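Local coordinates for protein sorbitol dehydrogenase (Gluconobacter oxydans, PDB 5ITG) that probably oxidises D-sorbitol to L-sorbose with a nicotinamide cofactor bound by its Rossmann domain, as a member of the mannitol dehydrogenase family, at residues A[402-407]-A[463-467]; A[442-447]-A[467-472]. Residues are numbered along the deposited sequence.

Contact 1 (A[402-407]-A[463-467]); sequences IAFGIA and LDQKV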
loop_
_atom_site.group_PDB
_atom_site.type_symbol
_atom_site.label_atom_id
_atom_site.label_comp_id
_atom_site.label_asym_id
_atom_site.label_seq_id
_atom_site.Cartn_x
_atom_site.Cartn_y
_atom_site.Cartn_z
ATOM N N ILE A 402 21.844 -13.279 8.018
ATOM C CA ILE A 402 21.576 -12.977 6.622
ATOM C C ILE A 402 21.623 -14.289 5.834
ATOM O O ILE A 402 20.769 -14.546 4.970
ATOM C CB ILE A 402 22.620 -11.960 6.081
ATOM C CG1 ILE A 402 22.311 -10.574 6.664
ATOM C CG2 ILE A 402 22.597 -11.917 4.546
ATOM C CD1 ILE A 402 23.393 -9.545 6.444
ATOM N N ALA A 403 22.602 -15.127 6.153
ATOM C CA ALA A 403 22.743 -16.413 5.470
ATOM C C ALA A 403 21.584 -17.338 5.820
ATOM O O ALA A 403 21.138 -18.134 4.991
ATOM C CB ALA A 403 24.069 -17.062 5.843
ATOM N N PHE A 404 21.098 -17.232 7.054
ATOM C CA PHE A 404 19.978 -18.051 7.501
ATOM C C PHE A 404 18.726 -17.714 6.689
ATOM O O PHE A 404 17.962 -18.602 6.299
ATOM C CB PHE A 404 19.693 -17.817 8.990
ATOM C CG PHE A 404 18.433 -18.481 9.467
ATOM C CD1 PHE A 404 18.389 -19.856 9.669
ATOM C CD2 PHE A 404 17.263 -17.742 9.626
ATOM C CE1 PHE A 404 17.195 -20.493 10.016
ATOM C CE2 PHE A 404 16.065 -18.364 9.970
ATOM C CZ PHE A 404 16.032 -19.746 10.164
ATOM N N GLY A 405 18.505 -16.428 6.441
ATOM C CA GLY A 405 17.338 -16.042 5.668
ATOM C C GLY A 405 17.399 -16.640 4.276
ATOM O O GLY A 405 16.403 -17.161 3.754
ATOM N N ILE A 406 18.579 -16.571 3.669
ATOM C CA ILE A 406 18.780 -17.089 2.320
ATOM C C ILE A 406 18.627 -18.607 2.283
ATOM O O ILE A 406 17.947 -19.155 1.406
ATOM C CB ILE A 406 20.174 -16.680 1.787
ATOM C CG1 ILE A 406 20.215 -15.164 1.583
ATOM C CG2 ILE A 406 20.470 -17.383 0.464
ATOM C CD1 ILE A 406 21.631 -14.614 1.389
ATOM N N ALA A 407 19.241 -19.281 3.248
ATOM C CA ALA A 407 19.170 -20.738 3.327
ATOM C C ALA A 407 17.733 -21.208 3.537
ATOM O O ALA A 407 17.331 -22.248 3.008
ATOM C CB ALA A 407 20.061 -21.248 4.460
ATOM N N LEU A 463 29.605 -15.545 2.382
ATOM C CA LEU A 463 28.158 -15.643 2.533
ATOM C C LEU A 463 27.644 -16.951 1.940
ATOM O O LEU A 463 26.895 -17.676 2.581
ATOM C CB LEU A 463 27.459 -14.462 1.842
ATOM C CG LEU A 463 25.922 -14.495 1.825
ATOM C CD1 LEU A 463 25.393 -14.455 3.255
ATOM C CD2 LEU A 463 25.368 -13.314 1.028
ATOM N N ASP A 464 28.052 -17.260 0.713
ATOM C CA ASP A 464 27.580 -18.480 0.070
ATOM C C ASP A 464 27.969 -19.749 0.828
ATOM O O ASP A 464 27.169 -20.681 0.941
ATOM C CB ASP A 464 28.063 -18.537 -1.386
ATOM C CG ASP A 464 27.503 -17.391 -2.232
ATOM O OD1 ASP A 464 26.398 -16.891 -1.918
ATOM O OD2 ASP A 464 28.160 -16.994 -3.218
ATOM N N GLN A 465 29.186 -19.784 1.358
ATOM C CA GLN A 465 29.641 -20.943 2.112
ATOM C C GLN A 465 28.786 -21.133 3.363
ATOM O O GLN A 465 28.388 -22.252 3.688
ATOM C CB GLN A 465 31.116 -20.782 2.496
ATOM C CG GLN A 465 32.086 -21.141 1.371
ATOM C CD GLN A 465 33.478 -20.574 1.587
ATOM O OE1 GLN A 465 34.061 -20.710 2.664
ATOM N NE2 GLN A 465 34.022 -19.935 0.553
ATOM N N LYS A 466 28.507 -20.035 4.060
ATOM C CA LYS A 466 27.690 -20.087 5.265
ATOM C C LYS A 466 26.287 -20.562 4.914
ATOM O O LYS A 466 25.686 -21.348 5.647
ATOM C CB LYS A 466 27.618 -18.703 5.919
ATOM C CG LYS A 466 26.719 -18.623 7.140
ATOM C CD LYS A 466 27.302 -19.366 8.333
ATOM C CE LYS A 466 26.457 -19.129 9.579
ATOM N NZ LYS A 466 27.043 -19.775 10.789
ATOM N N VAL A 467 25.767 -20.083 3.789
ATOM C CA VAL A 467 24.434 -20.475 3.341
ATOM C C VAL A 467 24.376 -21.984 3.147
ATOM O O VAL A 467 23.422 -22.638 3.562
ATOM C CB VAL A 467 24.057 -19.778 2.006
ATOM C CG1 VAL A 467 22.784 -20.398 1.430
ATOM C CG2 VAL A 467 23.833 -18.274 2.243
#

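Contact 2 (A[442-447]-A[467-472]); sequences DFESSL and VIVLRK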
loop_
_atom_site.group_PDB
_atom_site.type_symbol
_atom_site.label_atom_id
_atom_site.label_comp_id
_atom_site.label_asym_id
_atom_site.label_seq_id
_atom_site.Cartn_x
_atom_site.Cartn_y
_atom_site.Cartn_z
ATOM N N ASP A 442 21.242 -31.069 -4.248
ATOM C CA ASP A 442 22.488 -30.579 -3.683
ATOM C C ASP A 442 22.175 -29.352 -2.842
ATOM O O ASP A 442 21.009 -29.070 -2.552
ATOM C CB ASP A 442 23.491 -30.227 -4.785
ATOM C CG ASP A 442 22.998 -29.126 -5.696
ATOM O OD1 ASP A 442 22.721 -28.015 -5.196
ATOM O OD2 ASP A 442 22.894 -29.373 -6.917
ATOM N N PHE A 443 23.211 -28.621 -2.452
ATOM C CA PHE A 443 23.035 -27.436 -1.625
ATOM C C PHE A 443 23.725 -26.217 -2.222
ATOM O O PHE A 443 23.854 -25.193 -1.552
ATOM C CB PHE A 443 23.607 -27.697 -0.232
ATOM C CG PHE A 443 22.946 -28.832 0.493
ATOM C CD1 PHE A 443 21.687 -28.671 1.061
ATOM C CD2 PHE A 443 23.584 -30.061 0.612
ATOM C CE1 PHE A 443 21.072 -29.720 1.737
ATOM C CE2 PHE A 443 22.978 -31.114 1.286
ATOM C CZ PHE A 443 21.719 -30.944 1.851
ATOM N N GLU A 444 24.161 -26.324 -3.475
ATOM C CA GLU A 444 24.872 -25.226 -4.128
ATOM C C GLU A 444 24.183 -24.642 -5.355
ATOM O O GLU A 444 24.241 -23.437 -5.587
ATOM C CB GLU A 444 26.265 -25.693 -4.544
ATOM C CG GLU A 444 27.078 -26.300 -3.424
ATOM C CD GLU A 444 28.346 -26.958 -3.930
ATOM O OE1 GLU A 444 29.160 -26.264 -4.576
ATOM O OE2 GLU A 444 28.527 -28.171 -3.680
ATOM N N SER A 445 23.545 -25.499 -6.143
ATOM C CA SER A 445 22.885 -25.067 -7.366
ATOM C C SER A 445 21.964 -23.858 -7.266
ATOM O O SER A 445 22.110 -22.916 -8.039
ATOM C CB SER A 445 22.109 -26.231 -7.984
ATOM O OG SER A 445 22.988 -27.276 -8.352
ATOM N N SER A 446 21.024 -23.876 -6.324
ATOM C CA SER A 446 20.079 -22.769 -6.203
ATOM C C SER A 446 20.675 -21.427 -5.776
ATOM O O SER A 446 19.969 -20.426 -5.724
ATOM C CB SER A 446 18.893 -23.151 -5.294
ATOM O OG SER A 446 19.312 -23.625 -4.033
ATOM N N LEU A 447 21.972 -21.396 -5.486
ATOM C CA LEU A 447 22.614 -20.137 -5.121
ATOM C C LEU A 447 22.655 -19.260 -6.370
ATOM O O LEU A 447 22.800 -18.042 -6.288
ATOM C CB LEU A 447 24.033 -20.380 -4.602
ATOM C CG LEU A 447 24.164 -20.918 -3.174
ATOM C CD1 LEU A 447 25.616 -21.239 -2.868
ATOM C CD2 LEU A 447 23.638 -19.886 -2.192
ATOM N N VAL A 467 25.767 -20.083 3.789
ATOM C CA VAL A 467 24.434 -20.475 3.341
ATOM C C VAL A 467 24.376 -21.984 3.147
ATOM O O VAL A 467 23.422 -22.638 3.562
ATOM C CB VAL A 467 24.057 -19.778 2.006
ATOM C CG1 VAL A 467 22.784 -20.398 1.430
ATOM C CG2 VAL A 467 23.833 -18.274 2.243
ATOM N N ILE A 468 25.405 -22.526 2.506
ATOM C CA ILE A 468 25.491 -23.959 2.243
ATOM C C ILE A 468 25.487 -24.727 3.564
ATOM O O ILE A 468 24.744 -25.695 3.727
ATOM C CB ILE A 468 26.779 -24.280 1.434
ATOM C CG1 ILE A 468 26.640 -23.713 0.014
ATOM C CG2 ILE A 468 27.039 -25.784 1.420
ATOM C CD1 ILE A 468 27.870 -23.877 -0.842
ATOM N N VAL A 469 26.311 -24.279 4.507
ATOM C CA VAL A 469 26.394 -24.902 5.824
ATOM C C VAL A 469 25.028 -24.939 6.514
ATOM O O VAL A 469 24.646 -25.960 7.098
ATOM C CB VAL A 469 27.409 -24.146 6.726
ATOM C CG1 VAL A 469 27.228 -24.542 8.195
ATOM C CG2 VAL A 469 28.830 -24.468 6.280
ATOM N N LEU A 470 24.283 -23.837 6.430
ATOM C CA LEU A 470 22.968 -23.749 7.065
ATOM C C LEU A 470 21.897 -24.574 6.357
ATOM O O LEU A 470 21.030 -25.155 7.013
ATOM C CB LEU A 470 22.522 -22.280 7.166
ATOM C CG LEU A 470 23.462 -21.404 8.006
ATOM C CD1 LEU A 470 22.983 -19.963 8.015
ATOM C CD2 LEU A 470 23.539 -21.953 9.427
ATOM N N ARG A 471 21.948 -24.624 5.027
ATOM C CA ARG A 471 20.978 -25.413 4.272
ATOM C C ARG A 471 21.139 -26.865 4.701
ATOM O O ARG A 471 20.160 -27.592 4.853
ATOM C CB ARG A 471 21.220 -25.317 2.761
ATOM C CG ARG A 471 20.835 -23.989 2.117
ATOM C CD ARG A 471 20.847 -24.106 0.591
ATOM N NE ARG A 471 19.825 -25.036 0.121
ATOM C CZ ARG A 471 19.636 -25.385 -1.151
ATOM N NH1 ARG A 471 20.407 -24.887 -2.109
ATOM N NH2 ARG A 471 18.664 -26.235 -1.463
ATOM N N LYS A 472 22.387 -27.275 4.891
ATOM C CA LYS A 472 22.681 -28.643 5.301
ATOM C C LYS A 472 22.068 -28.942 6.663
ATOM O O LYS A 472 21.454 -29.991 6.858
ATOM C CB LYS A 472 24.195 -28.867 5.330
ATOM C CG LYS A 472 24.799 -29.108 3.951
ATOM C CD LYS A 472 26.319 -29.064 3.998
ATOM C CE LYS A 472 26.948 -29.776 2.806
ATOM N NZ LYS A 472 26.533 -29.216 1.490
HETATM O O HOH W 1 20.389 -26.378 -4.709
#

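Contact 1 (A[402-407]-A[463-467])
Ala403 is the shallow spot that lets helices 400-412 and 461-477 approach to 8.8 Å between the axes of these segments, crossing at -58°. Its methyl points at the other helix and sits among three side chains: CB lies 3.9 Å from Leu463 CD1, 3.8 Å from Val467 CG2 and only 3.3 Å from Lys466 CG. One turn on, Ala407 is a second small residue, its CB 3.7 Å from the carbonyl O of Val467. Val467 and Leu463 are the bumps that fill this hollow, and Ile402 and Ile406 form its wall. Val467 fits between Ala403, Ala407 and Ile406, with its CG2 3.9 Å from Ile406 CG2, while Leu463 reaches Ile402 (CD1 to CG2, 4.0 Å) and Ile406 (CD2 to CD1, 4.0 Å). Val389 of helix 377-394 touches both Ile402 and Leu463, so that C-terminal-domain helix packs against the same buried contact. Apart from Lys466, whose amine leads away, the contacting side chains are all apolar, implying that burial and close fit, not polar pairing, join these two segments.

Contact 2 (A[442-447]-A[467-472])
Asp442 opens the loop segment by organising it: its OD1 accepts from Glu444 N and from Ser445 N, both at 2.8 Å, and Ser445 OG donates to its OD2 at 2.5 Å. Phe443, inside this turn, lays its ring against the helix. Lys472 CG stands 3.8 Å from the ring centroid and 16° off the normal, a CH-pi contact, while Phe443 CD1 is 3.8 Å from Arg471 CB. The backbone of Phe443 also packs here, its O lying 3.5 Å from Ile468 CG1. At Glu444 the CA-to-CB bond turns away, yet CG still comes within 3.6 Å of Ile468 CD1. The bonds to OD1 make an Asx turn and the wider Asx motif, leading from the loop after helix 432-439 into the 3-10 turn that begins at Ser445. Within that turn, Ser446 N donates to a water that in turn donates to Asp442 OD1 (2.9 Å) and accepts from Arg471 NH1 (3.0 Å), so the water joins the aspartate turn to the helix. Ser446 OG lies 2.5 Å from Arg471 NH1. The guanidinium has Phe443 CA and Asp442 O over one face, and its NE forms a salt bridge with Glu411, so the arginine of helix 461-477 meets both the loop and helix 400-412. Leu447 follows with an apolar contact at each of two neighbouring residues: its CD2 is 3.8 Å from Val467 CG1, its CD1 3.9 Å from Ile468 CG1.

From the N terminus, the Rossmann part of the chain comes first, and both contacts lie beyond it in the C-terminal helical region. The chain runs through 402-407, then through 442-447, and returns to both on helix 461-477. Contact 1 closes a loop of 55 residues; contact 2 closes one of 19. Their segments alternate along the chain, so the two cross, sharing Val467 at the overlap. Their centres are 8 Å apart and they touch directly: Ala407 CB lies 3.7 Å from Arg471 CG, and Phe404 N 3.5 Å from Leu470 CD1. Helix 461-477 thus packs against both helix 400-412 and the loop following helix 432-439, on neighbouring sides.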